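Local coordinates for protein pseudouridylate synthase RPUSD4, mitochondrial (Homo sapiens, PDB 5UBA) that catalyses the isomerization of uridine to pseudouridine in mitochondrial RNAs, including 16S ribosomal RNA, where the modification is required for assembly of a functional mitochondrial ribosome, at residues I118-P123 with A226-S231; V203-S206 with P212-G215; K236-E241 with V280-R285; E85-M90 with K274-F279. One frame throughout, in Å; residues are numbered along the deposited sequence.

Contact 1: residues I118-P123 with A226-S231; sequences ITVHVP and APQKLS. With CA (calcium ion), chain E.
Val120, the last residue of strand 112-120, sets one methyl against both Gln228 and Leu230, and that single group carries the contact across the segments. The valine is modelled in two conformations; in the one described here CG1 stands anti to the backbone N (chi1 174°), which leaves CG2 beside that nitrogen and aimed at the loop. Val120 CG2 lies over the flat of the Gln228 carboxamide, 3.7 Å from Gln228 NE2 and nearly as close to CD and OE1. The same Val120 CG2 meets Leu230 CD2 at 3.7 Å, the two branched side chains crossing at about a right angle. Gln228 can offer its amide face to a methyl because its polar edge is engaged in other directions: OE1 accepts from Gly215 N, while NE2 is hydrogen-bonded to Ile213 O and Ser220 OG. Thr119 OG1, still in the strand, donates to His121 O over 2.9 Å, bridging Val120 where the strand ends. At the other end of the loop a calcium ion is bound by Ala226 O at 2.4 Å and by a water at 2.3 Å, which in turn donates to Pro227 O. Carbonyls of His217, Ser220 and Asn223 complete the protein ligands. The arrangement is that of a metal-bound loop, coordinated through main-chain oxygens, laid against the end of a strand of the mixed sheet in an RluA-family pseudouridine synthase domain.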
loop_
_atom_site.group_PDB
_atom_site.type_symbol
_atom_site.label_atom_id
_atom_site.label_comp_id
_atom_site.label_asym_id
_atom_site.label_seq_id
_atom_site.Cartn_x
_atom_site.Cartn_y
_atom_site.Cartn_z
ATOM N N ILE A 118 3.259 -3.087 8.948
ATOM C CA ILE A 118 4.161 -3.504 10.030
ATOM C C ILE A 118 5.539 -3.070 9.647
ATOM O O ILE A 118 5.995 -3.322 8.530
ATOM C CB ILE A 118 4.152 -5.022 10.236
ATOM C CG1 ILE A 118 2.759 -5.477 10.639
ATOM C CG2 ILE A 118 5.205 -5.410 11.301
ATOM C CD1 ILE A 118 2.675 -6.977 10.878
ATOM N N THR A 119 6.220 -2.410 10.583
ATOM C CA THR A 119 7.568 -1.917 10.370
ATOM C C THR A 119 8.531 -2.630 11.270
ATOM O O THR A 119 8.187 -3.075 12.360
ATOM C CB THR A 119 7.710 -0.386 10.579
ATOM O OG1 THR A 119 7.367 -0.041 11.925
ATOM C CG2 THR A 119 6.788 0.359 9.620
ATOM N N VAL A 120 9.732 -2.748 10.753
ATOM C CA VAL A 120 10.894 -3.197 11.486
ATOM C C VAL A 120 11.400 -1.909 12.173
ATOM O O VAL A 120 11.584 -0.887 11.513
ATOM C CB VAL A 120 11.934 -3.755 10.493
ATOM C CG1 VAL A 120 13.237 -4.111 11.201
ATOM C CG2 VAL A 120 11.350 -4.932 9.720
ATOM N N HIS A 121 11.573 -1.933 13.470
ATOM C CA HIS A 121 11.879 -0.745 14.247
ATOM C C HIS A 121 10.641 0.110 14.407
ATOM O O HIS A 121 9.689 0.061 13.601
ATOM C CB HIS A 121 13.037 0.111 13.687
ATOM C CG HIS A 121 14.219 -0.687 13.236
ATOM N ND1 HIS A 121 14.866 -1.589 14.057
ATOM C CD2 HIS A 121 14.867 -0.728 12.048
ATOM C CE1 HIS A 121 15.854 -2.154 13.390
ATOM N NE2 HIS A 121 15.877 -1.655 12.168
ATOM N N VAL A 122 10.685 0.944 15.434
ATOM C CA VAL A 122 9.544 1.754 15.850
ATOM C C VAL A 122 9.809 3.207 15.488
ATOM O O VAL A 122 10.799 3.795 15.956
ATOM C CB VAL A 122 9.323 1.643 17.370
ATOM C CG1 VAL A 122 8.118 2.466 17.811
ATOM C CG2 VAL A 122 9.188 0.187 17.812
ATOM N N PRO A 123 8.927 3.833 14.693
ATOM C CA PRO A 123 9.133 5.220 14.315
ATOM C C PRO A 123 9.305 6.183 15.517
ATOM O O PRO A 123 8.619 6.041 16.513
ATOM C CB PRO A 123 7.863 5.554 13.557
ATOM C CG PRO A 123 7.494 4.260 12.910
ATOM C CD PRO A 123 7.810 3.226 13.932
ATOM N N ALA A 226 19.266 -7.581 -1.933
ATOM C CA ALA A 226 19.416 -8.421 -0.762
ATOM C C ALA A 226 18.127 -8.529 0.048
ATOM O O ALA A 226 17.369 -7.540 0.170
ATOM C CB ALA A 226 20.542 -7.891 0.092
ATOM N N PRO A 227 17.871 -9.703 0.638
ATOM C CA PRO A 227 16.724 -9.840 1.532
ATOM C C PRO A 227 16.832 -8.956 2.760
ATOM O O PRO A 227 17.948 -8.649 3.234
ATOM C CB PRO A 227 16.752 -11.321 1.939
ATOM C CG PRO A 227 17.641 -11.986 0.972
ATOM C CD PRO A 227 18.638 -10.959 0.528
ATOM N N GLN A 228 15.697 -8.484 3.254
ATOM C CA GLN A 228 15.669 -7.678 4.464
ATOM C C GLN A 228 16.341 -8.399 5.635
ATOM O O GLN A 228 16.052 -9.560 5.897
ATOM C CB GLN A 228 14.216 -7.354 4.797
ATOM C CG GLN A 228 14.001 -6.560 6.039
ATOM C CD GLN A 228 12.547 -6.194 6.204
ATOM O OE1 GLN A 228 11.690 -7.071 6.391
ATOM N NE2 GLN A 228 12.262 -4.917 6.125
ATOM N N LYS A 229 17.230 -7.698 6.329
ATOM C CA LYS A 229 17.911 -8.232 7.517
ATOM C C LYS A 229 17.027 -8.064 8.741
ATOM O O LYS A 229 16.573 -6.952 9.035
ATOM C CB LYS A 229 19.263 -7.528 7.712
ATOM C CG LYS A 229 20.199 -7.639 6.519
ATOM N N LEU A 230 16.736 -9.175 9.412
ATOM C CA LEU A 230 15.911 -9.203 10.608
ATOM C C LEU A 230 16.745 -9.734 11.768
ATOM O O LEU A 230 17.666 -10.546 11.569
ATOM C CB LEU A 230 14.699 -10.099 10.380
ATOM C CG LEU A 230 13.729 -9.576 9.307
ATOM C CD1 LEU A 230 12.622 -10.609 9.126
ATOM C CD2 LEU A 230 13.139 -8.220 9.668
ATOM N N SER A 231 16.422 -9.259 12.965
ATOM C CA SER A 231 17.142 -9.636 14.171
ATOM C C SER A 231 16.849 -11.075 14.535
ATOM O O SER A 231 15.849 -11.654 14.097
ATOM C CB SER A 231 16.767 -8.713 15.337
ATOM O OG SER A 231 15.508 -9.041 15.908
HETATM CA CA CA E . 17.455 -5.219 0.794
HETATM O O HOH W 1 18.661 -6.126 2.565
#

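Contact 2: residues V203-S206 with P212-G215; sequences VHLS and PILG
Pro212, first of the segment, sets its ring against Ser206, where the two backbones are nearest, with 4.0 Å between Ser206 CA and Pro212 CA. The ring carbon Pro212 CB lies 3.8 Å from Ser206 OG and almost as close to Ser206 CB. The serine hydroxyl is anti to its own backbone nitrogen (chi1 -177°); its hydrogen bond goes to Tyr219 O, and its contact with Pro212 CB is van der Waals only. Having no N-H, Pro212 cannot bond to the nearby Leu205 O, which is 4.1 Å from Pro212 N; the backbone of Leu205 is paired with Cys211 instead. Ile213 follows with the aliphatic pair of the contact. Its CG1 branch, beside the backbone N (chi1 -62°), leans back toward the helix, and Ile213 CG1 comes to 3.6 Å from Leu205 CD1, with Ile213 CD1 touching the same methyl at 3.9 Å. These side chains cross obliquely, and both continue onto strand 112-120, Leu205 on Thr119 and Ile213 on Ala117. About 9 Å separates the side chain of Ile213 from that of Asp83, the probable catalytic aspartate. Fully buried and without a hydrogen bond between its segments, the contact rests on van der Waals packing, while the Ser206 hydroxyl is satisfied by Tyr219 O, in a neighbouring part of the chain.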
loop_
_atom_site.group_PDB
_atom_site.type_symbol
_atom_site.label_atom_id
_atom_site.label_comp_id
_atom_site.label_asym_id
_atom_site.label_seq_id
_atom_site.Cartn_x
_atom_site.Cartn_y
_atom_site.Cartn_z
ATOM N N VAL A 203 9.306 4.285 0.778
ATOM C CA VAL A 203 10.534 5.108 0.752
ATOM C C VAL A 203 10.555 6.036 1.962
ATOM O O VAL A 203 11.571 6.134 2.662
ATOM C CB VAL A 203 10.659 5.849 -0.583
ATOM C CG1 VAL A 203 11.818 6.857 -0.594
ATOM C CG2 VAL A 203 10.818 4.837 -1.713
ATOM N N HIS A 204 9.443 6.673 2.275
ATOM C CA HIS A 204 9.421 7.527 3.460
ATOM C C HIS A 204 9.681 6.748 4.747
ATOM O O HIS A 204 10.418 7.202 5.621
ATOM C CB HIS A 204 8.107 8.277 3.542
ATOM C CG HIS A 204 8.076 9.515 2.713
ATOM N ND1 HIS A 204 6.929 10.250 2.545
ATOM C CD2 HIS A 204 9.062 10.192 2.078
ATOM C CE1 HIS A 204 7.209 11.334 1.833
ATOM N NE2 HIS A 204 8.494 11.320 1.529
ATOM N N LEU A 205 9.094 5.563 4.896
ATOM C CA LEU A 205 9.339 4.765 6.107
ATOM C C LEU A 205 10.788 4.267 6.191
ATOM O O LEU A 205 11.418 4.346 7.254
ATOM C CB LEU A 205 8.384 3.567 6.165
ATOM C CG LEU A 205 7.006 3.843 6.722
ATOM C CD1 LEU A 205 6.070 2.678 6.445
ATOM C CD2 LEU A 205 7.039 4.134 8.213
ATOM N N SER A 206 11.313 3.735 5.088
ATOM C CA SER A 206 12.651 3.128 5.102
ATOM C C SER A 206 13.724 4.194 5.220
ATOM O O SER A 206 14.553 4.118 6.123
ATOM C CB SER A 206 12.895 2.279 3.869
ATOM O OG SER A 206 14.171 1.685 4.018
ATOM N N PRO A 212 11.835 0.315 7.860
ATOM C CA PRO A 212 11.257 -0.282 6.650
ATOM C C PRO A 212 10.103 -1.213 6.965
ATOM O O PRO A 212 10.029 -1.838 8.024
ATOM C CB PRO A 212 12.411 -1.054 6.024
ATOM C CG PRO A 212 13.339 -1.316 7.157
ATOM C CD PRO A 212 13.188 -0.186 8.137
ATOM N N ILE A 213 9.184 -1.310 6.019
ATOM C CA ILE A 213 8.082 -2.246 6.177
ATOM C C ILE A 213 8.609 -3.679 6.192
ATOM O O ILE A 213 9.545 -4.007 5.444
ATOM C CB ILE A 213 7.067 -2.031 5.035
ATOM C CG1 ILE A 213 6.489 -0.607 5.109
ATOM C CG2 ILE A 213 5.958 -3.064 5.065
ATOM C CD1 ILE A 213 5.515 -0.296 4.013
ATOM N N LEU A 214 7.993 -4.521 7.023
ATOM C CA LEU A 214 8.310 -5.936 7.094
ATOM C C LEU A 214 8.112 -6.557 5.707
ATOM O O LEU A 214 7.046 -6.385 5.103
ATOM C CB LEU A 214 7.418 -6.651 8.098
ATOM C CG LEU A 214 7.634 -8.158 8.269
ATOM C CD1 LEU A 214 9.024 -8.487 8.790
ATOM C CD2 LEU A 214 6.583 -8.704 9.215
ATOM N N GLY A 215 9.140 -7.228 5.201
ATOM C CA GLY A 215 9.075 -7.814 3.878
ATOM C C GLY A 215 9.539 -6.928 2.764
ATOM O O GLY A 215 9.511 -7.345 1.634
#

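Contact 3: residues K236-E241 with V280-R285; sequences KKLGLE and VHSLHR
Arg285 reaches from the last residue of helix 277-285 to Lys237 O, near the end of helix 232-238, and holds that one oxygen with two nitrogens. The stronger bond runs from Arg285 NE to Lys237 O, 2.8 Å long and fairly straight, with an angle of 163° at the hydrogen; the donor stands almost in line with the carbonyl bond. A second, longer bond comes from Arg285 NH1, 3.3 Å from Lys237 O and more bent. The guanidinium therefore meets the oxygen side-on, by its edge, with the acceptor lying in its plane. Bends at chi2 (-50°) and chi3 (-51°) fold the arginine back on itself and bring NE to the carbonyl at the end of the neighbouring helix.

Van der Waals contacts fill in around this grip. Lys237 CB sits 3.4 Å from Arg285 O, and the lysine then runs extended away from it. Leu238 CD2 rests loosely on Arg285 CB at 4.2 Å and, more distantly, near Ser282 OG, which bonds to His251 NE2 and Phe278 O.

Backbone bonds finish the helix itself. Gly239, with positive phi, is the C-prime residue of a Schellman motif: its N bonds to Lys236 O at 3.2 Å, and Leu240 N reaches the carbonyl five residues back. At the C-terminus of helix 232-238, the negative end of the helix dipole, the arginine's positive charge is probably favourable, and its two donors, converging on one oxygen, join the ends of the two helices.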
loop_
_atom_site.group_PDB
_atom_site.type_symbol
_atom_site.label_atom_id
_atom_site.label_comp_id
_atom_site.label_asym_id
_atom_site.label_seq_id
_atom_site.Cartn_x
_atom_site.Cartn_y
_atom_site.Cartn_z
ATOM N N LYS A 236 12.891 -15.261 15.570
ATOM C CA LYS A 236 12.360 -16.232 16.515
ATOM C C LYS A 236 10.862 -16.034 16.762
ATOM O O LYS A 236 10.105 -16.999 16.776
ATOM C CB LYS A 236 13.150 -16.171 17.830
ATOM C CG LYS A 236 12.777 -17.234 18.844
ATOM C CD LYS A 236 13.835 -17.307 19.941
ATOM C CE LYS A 236 13.209 -17.282 21.323
ATOM N NZ LYS A 236 12.276 -18.418 21.564
ATOM N N LYS A 237 10.427 -14.782 16.915
ATOM C CA LYS A 237 8.987 -14.481 17.021
ATOM C C LYS A 237 8.205 -14.965 15.792
ATOM O O LYS A 237 7.163 -15.603 15.925
ATOM C CB LYS A 237 8.770 -12.987 17.249
ATOM C CG LYS A 237 9.133 -12.499 18.641
ATOM C CD LYS A 237 9.108 -10.978 18.680
ATOM C CE LYS A 237 9.336 -10.427 20.071
ATOM N NZ LYS A 237 9.850 -9.035 19.969
ATOM N N LEU A 238 8.765 -14.708 14.618
ATOM C CA LEU A 238 8.124 -15.114 13.370
ATOM C C LEU A 238 8.202 -16.601 13.086
ATOM O O LEU A 238 7.466 -17.075 12.231
ATOM C CB LEU A 238 8.697 -14.351 12.179
ATOM C CG LEU A 238 8.461 -12.841 12.165
ATOM C CD1 LEU A 238 9.188 -12.246 11.001
ATOM C CD2 LEU A 238 6.982 -12.526 12.070
ATOM N N GLY A 239 9.089 -17.330 13.772
ATOM C CA GLY A 239 9.278 -18.753 13.543
ATOM C C GLY A 239 10.026 -19.088 12.273
ATOM O O GLY A 239 9.769 -20.146 11.674
ATOM N N LEU A 240 10.955 -18.220 11.876
ATOM C CA LEU A 240 11.673 -18.331 10.603
ATOM C C LEU A 240 13.167 -18.375 10.801
ATOM O O LEU A 240 13.679 -17.774 11.739
ATOM C CB LEU A 240 11.341 -17.133 9.695
ATOM C CG LEU A 240 9.922 -17.081 9.137
ATOM C CD1 LEU A 240 9.660 -15.731 8.473
ATOM C CD2 LEU A 240 9.703 -18.211 8.139
ATOM N N GLU A 241 13.876 -19.080 9.909
ATOM C CA GLU A 241 15.335 -18.971 9.825
ATOM C C GLU A 241 15.682 -17.832 8.877
ATOM O O GLU A 241 14.880 -17.502 7.976
ATOM C CB GLU A 241 15.948 -20.304 9.352
ATOM C CG GLU A 241 15.348 -21.529 10.038
ATOM N N VAL A 280 -2.413 -10.565 9.776
ATOM C CA VAL A 280 -2.935 -10.884 11.113
ATOM C C VAL A 280 -1.974 -11.821 11.864
ATOM O O VAL A 280 -1.701 -11.610 13.063
ATOM C CB VAL A 280 -4.327 -11.506 11.043
ATOM C CG1 VAL A 280 -4.789 -11.953 12.424
ATOM C CG2 VAL A 280 -5.329 -10.503 10.472
ATOM N N HIS A 281 -1.469 -12.830 11.161
ATOM C CA HIS A 281 -0.543 -13.807 11.749
ATOM C C HIS A 281 0.740 -13.131 12.200
ATOM O O HIS A 281 1.165 -13.310 13.345
ATOM C CB HIS A 281 -0.232 -14.921 10.752
ATOM C CG HIS A 281 0.652 -15.995 11.304
ATOM N ND1 HIS A 281 0.207 -16.926 12.217
ATOM C CD2 HIS A 281 1.948 -16.290 11.061
ATOM C CE1 HIS A 281 1.201 -17.744 12.520
ATOM N NE2 HIS A 281 2.265 -17.385 11.828
ATOM N N SER A 282 1.344 -12.335 11.324
ATOM C CA SER A 282 2.575 -11.596 11.668
ATOM C C SER A 282 2.353 -10.657 12.879
ATOM O O SER A 282 3.198 -10.569 13.763
ATOM C CB SER A 282 3.073 -10.792 10.481
ATOM O OG SER A 282 3.499 -11.643 9.435
ATOM N N LEU A 283 1.213 -9.971 12.924
ATOM C CA LEU A 283 0.893 -9.099 14.068
ATOM C C LEU A 283 0.926 -9.879 15.375
ATOM O O LEU A 283 1.535 -9.443 16.364
ATOM C CB LEU A 283 -0.473 -8.437 13.942
ATOM C CG LEU A 283 -0.589 -7.223 13.045
ATOM C CD1 LEU A 283 -2.045 -6.770 12.975
ATOM C CD2 LEU A 283 0.295 -6.075 13.487
ATOM N N HIS A 284 0.258 -11.030 15.371
ATOM C CA HIS A 284 0.190 -11.865 16.556
ATOM C C HIS A 284 1.574 -12.364 16.939
ATOM O O HIS A 284 1.953 -12.325 18.135
ATOM C CB HIS A 284 -0.697 -13.080 16.306
ATOM C CG HIS A 284 -0.785 -13.989 17.489
ATOM N ND1 HIS A 284 -0.117 -15.194 17.550
ATOM C CD2 HIS A 284 -1.413 -13.840 18.677
ATOM C CE1 HIS A 284 -0.363 -15.766 18.716
ATOM N NE2 HIS A 284 -1.139 -14.963 19.421
ATOM N N ARG A 285 2.341 -12.832 15.963
ATOM C CA ARG A 285 3.678 -13.373 16.238
ATOM C C ARG A 285 4.614 -12.317 16.795
ATOM O O ARG A 285 5.465 -12.607 17.649
ATOM C CB ARG A 285 4.308 -14.001 14.988
ATOM C CG ARG A 285 3.607 -15.235 14.436
ATOM C CD ARG A 285 3.332 -16.276 15.475
ATOM N NE ARG A 285 4.526 -16.606 16.247
ATOM C CZ ARG A 285 4.507 -17.397 17.322
ATOM N NH1 ARG A 285 5.636 -17.642 17.980
ATOM N NH2 ARG A 285 3.364 -17.931 17.746
#

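Contact 4: residues E85-M90 with K274-F279; sequences ETTGVM and KLPRFF
Thr87 and Pro276 are brought together by a threonine torsion of 57° (chi1), which sets OG1 between the backbone N and the carbonyl carbon and leaves CG2 beside the nitrogen, both atoms facing the proline ring. Thr87 OG1 then lies 3.6 Å from Pro276 CG, and Thr87 CG2 is 3.9 Å from that same ring carbon. The hydroxyl itself is hydrogen-bonded to His253 ND1 on strand 252-259, so Pro276 packs beside an already engaged polar group. Phe278, with chi1 at 78°, presents its rim: Thr87 CG2 approaches CE2 near the ring plane at a loose 4.4 Å. The phenyl is also held in edge-to-face stacks with His251 and Tyr43. Pro276 is the N-cap of helix 277-285, so the start of the C-terminal helix is what meets the strand. Gly88 marks a corner where the chain leaves strand 86-87, parallel to 252-259 in the mixed sheet, for strand 89-93 of the antiparallel one. This junction between two sheets follows closely in sequence on Asp83, the aspartate that is probably catalytic, as in other RluA-family synthases.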
loop_
_atom_site.group_PDB
_atom_site.type_symbol
_atom_site.label_atom_id
_atom_site.label_comp_id
_atom_site.label_asym_id
_atom_site.label_seq_id
_atom_site.Cartn_x
_atom_site.Cartn_y
_atom_site.Cartn_z
ATOM N N GLU A 85 2.142 -5.603 -4.504
ATOM C CA GLU A 85 2.277 -6.168 -3.167
ATOM C C GLU A 85 1.443 -5.477 -2.097
ATOM O O GLU A 85 1.547 -5.823 -0.929
ATOM C CB GLU A 85 3.741 -6.177 -2.719
ATOM C CG GLU A 85 4.597 -7.286 -3.308
ATOM C CD GLU A 85 5.866 -7.452 -2.472
ATOM O OE1 GLU A 85 6.753 -6.603 -2.566
ATOM O OE2 GLU A 85 5.939 -8.404 -1.670
ATOM N N THR A 86 0.600 -4.533 -2.492
ATOM C CA THR A 86 -0.391 -3.963 -1.598
ATOM C C THR A 86 -1.681 -4.748 -1.655
ATOM O O THR A 86 -2.073 -5.210 -2.713
ATOM C CB THR A 86 -0.614 -2.494 -1.970
ATOM O OG1 THR A 86 0.664 -1.833 -1.868
ATOM C CG2 THR A 86 -1.675 -1.797 -1.061
ATOM N N THR A 87 -2.332 -4.891 -0.511
ATOM C CA THR A 87 -3.623 -5.516 -0.413
ATOM C C THR A 87 -4.696 -4.477 -0.107
ATOM O O THR A 87 -4.380 -3.360 0.295
ATOM C CB THR A 87 -3.617 -6.576 0.692
ATOM O OG1 THR A 87 -3.243 -5.969 1.926
ATOM C CG2 THR A 87 -2.644 -7.715 0.385
ATOM N N GLY A 88 -5.966 -4.838 -0.315
ATOM C CA GLY A 88 -7.058 -4.137 0.301
ATOM C C GLY A 88 -7.904 -3.283 -0.617
ATOM O O GLY A 88 -8.138 -3.635 -1.762
ATOM N N VAL A 89 -8.377 -2.151 -0.083
ATOM C CA VAL A 89 -9.522 -1.450 -0.685
ATOM C C VAL A 89 -9.213 -0.916 -2.076
ATOM O O VAL A 89 -8.271 -0.153 -2.285
ATOM C CB VAL A 89 -9.991 -0.251 0.187
ATOM C CG1 VAL A 89 -11.195 0.427 -0.479
ATOM C CG2 VAL A 89 -10.395 -0.679 1.579
ATOM N N MET A 90 -10.034 -1.320 -3.039
ATOM C CA MET A 90 -9.878 -0.862 -4.421
ATOM C C MET A 90 -11.262 -0.628 -5.038
ATOM O O MET A 90 -12.089 -1.543 -5.112
ATOM C CB MET A 90 -9.045 -1.846 -5.245
ATOM C CG MET A 90 -8.774 -1.370 -6.656
ATOM S SD MET A 90 -7.730 -2.559 -7.504
ATOM C CE MET A 90 -7.699 -1.811 -9.127
ATOM N N LYS A 274 -10.771 -5.648 6.012
ATOM C CA LYS A 274 -10.042 -6.524 6.923
ATOM C C LYS A 274 -8.608 -6.738 6.478
ATOM O O LYS A 274 -8.290 -6.775 5.282
ATOM C CB LYS A 274 -10.715 -7.916 7.010
ATOM C CG LYS A 274 -10.631 -8.746 5.745
ATOM C CD LYS A 274 -11.355 -10.087 5.841
ATOM C CE LYS A 274 -11.314 -10.834 4.515
ATOM N NZ LYS A 274 -9.930 -11.109 4.033
ATOM N N LEU A 275 -7.736 -6.982 7.460
ATOM C CA LEU A 275 -6.374 -7.335 7.146
ATOM C C LEU A 275 -6.310 -8.739 6.559
ATOM O O LEU A 275 -7.129 -9.607 6.946
ATOM C CB LEU A 275 -5.509 -7.328 8.408
ATOM C CG LEU A 275 -5.165 -5.981 9.028
ATOM C CD1 LEU A 275 -4.608 -6.169 10.438
ATOM C CD2 LEU A 275 -4.198 -5.228 8.146
ATOM N N PRO A 276 -5.349 -8.991 5.673
ATOM C CA PRO A 276 -5.152 -10.369 5.188
ATOM C C PRO A 276 -4.693 -11.285 6.312
ATOM O O PRO A 276 -4.046 -10.840 7.254
ATOM C CB PRO A 276 -4.068 -10.250 4.120
ATOM C CG PRO A 276 -3.727 -8.813 3.997
ATOM C CD PRO A 276 -4.406 -8.035 5.064
ATOM N N ARG A 277 -5.046 -12.558 6.217
ATOM C CA ARG A 277 -4.685 -13.503 7.268
ATOM C C ARG A 277 -3.167 -13.547 7.541
ATOM O O ARG A 277 -2.760 -13.637 8.707
ATOM C CB ARG A 277 -5.258 -14.881 6.953
ATOM C CG ARG A 277 -6.755 -14.954 7.203
ATOM C CD ARG A 277 -7.104 -14.854 8.677
ATOM N N PHE A 278 -2.325 -13.424 6.512
ATOM C CA PHE A 278 -0.867 -13.423 6.735
ATOM C C PHE A 278 -0.395 -12.257 7.617
ATOM O O PHE A 278 0.532 -12.364 8.410
ATOM C CB PHE A 278 -0.052 -13.482 5.451
ATOM C CG PHE A 278 0.060 -12.182 4.699
ATOM C CD1 PHE A 278 1.111 -11.300 4.933
ATOM C CD2 PHE A 278 -0.846 -11.871 3.701
ATOM C CE1 PHE A 278 1.229 -10.121 4.208
ATOM C CE2 PHE A 278 -0.743 -10.676 2.987
ATOM C CZ PHE A 278 0.313 -9.815 3.246
ATOM N N PHE A 279 -1.044 -11.125 7.423
ATOM C CA PHE A 279 -0.720 -9.909 8.155
ATOM C C PHE A 279 -1.192 -10.066 9.592
ATOM O O PHE A 279 -0.456 -9.734 10.521
ATOM C CB PHE A 279 -1.387 -8.725 7.389
ATOM C CG PHE A 279 -0.948 -7.317 7.796
ATOM C CD1 PHE A 279 -0.961 -6.855 9.124
ATOM C CD2 PHE A 279 -0.628 -6.409 6.794
ATOM C CE1 PHE A 279 -0.612 -5.538 9.424
ATOM C CE2 PHE A 279 -0.300 -5.090 7.099
ATOM C CZ PHE A 279 -0.297 -4.665 8.400
#

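Three of the four contacts are partly buried, yet they differ in chemistry. Contact 2 is fully buried and held by packing alone; contact 4 lies nearest the chain's centre, about 9 Å away, yet is partly buried, as is contact 1 beside its calcium ion. Contact 3, the outermost at about 21 Å, is the one whose segments are joined by hydrogen bonds. Contacts 3 and 4 share helix 277-285, at its C-terminal and N-terminal parts, and Leu283 CD1 packs on Leu275 CD1, before the helix, at 3.7 Å. Contacts 1 and 4 reach the same mixed sheet, and Ile118 ties them: its CG1 meets Phe279 CE1 at 3.6 Å. Ile118 O, probably bonded to Leu214 N, joins contact 1 to contact 2.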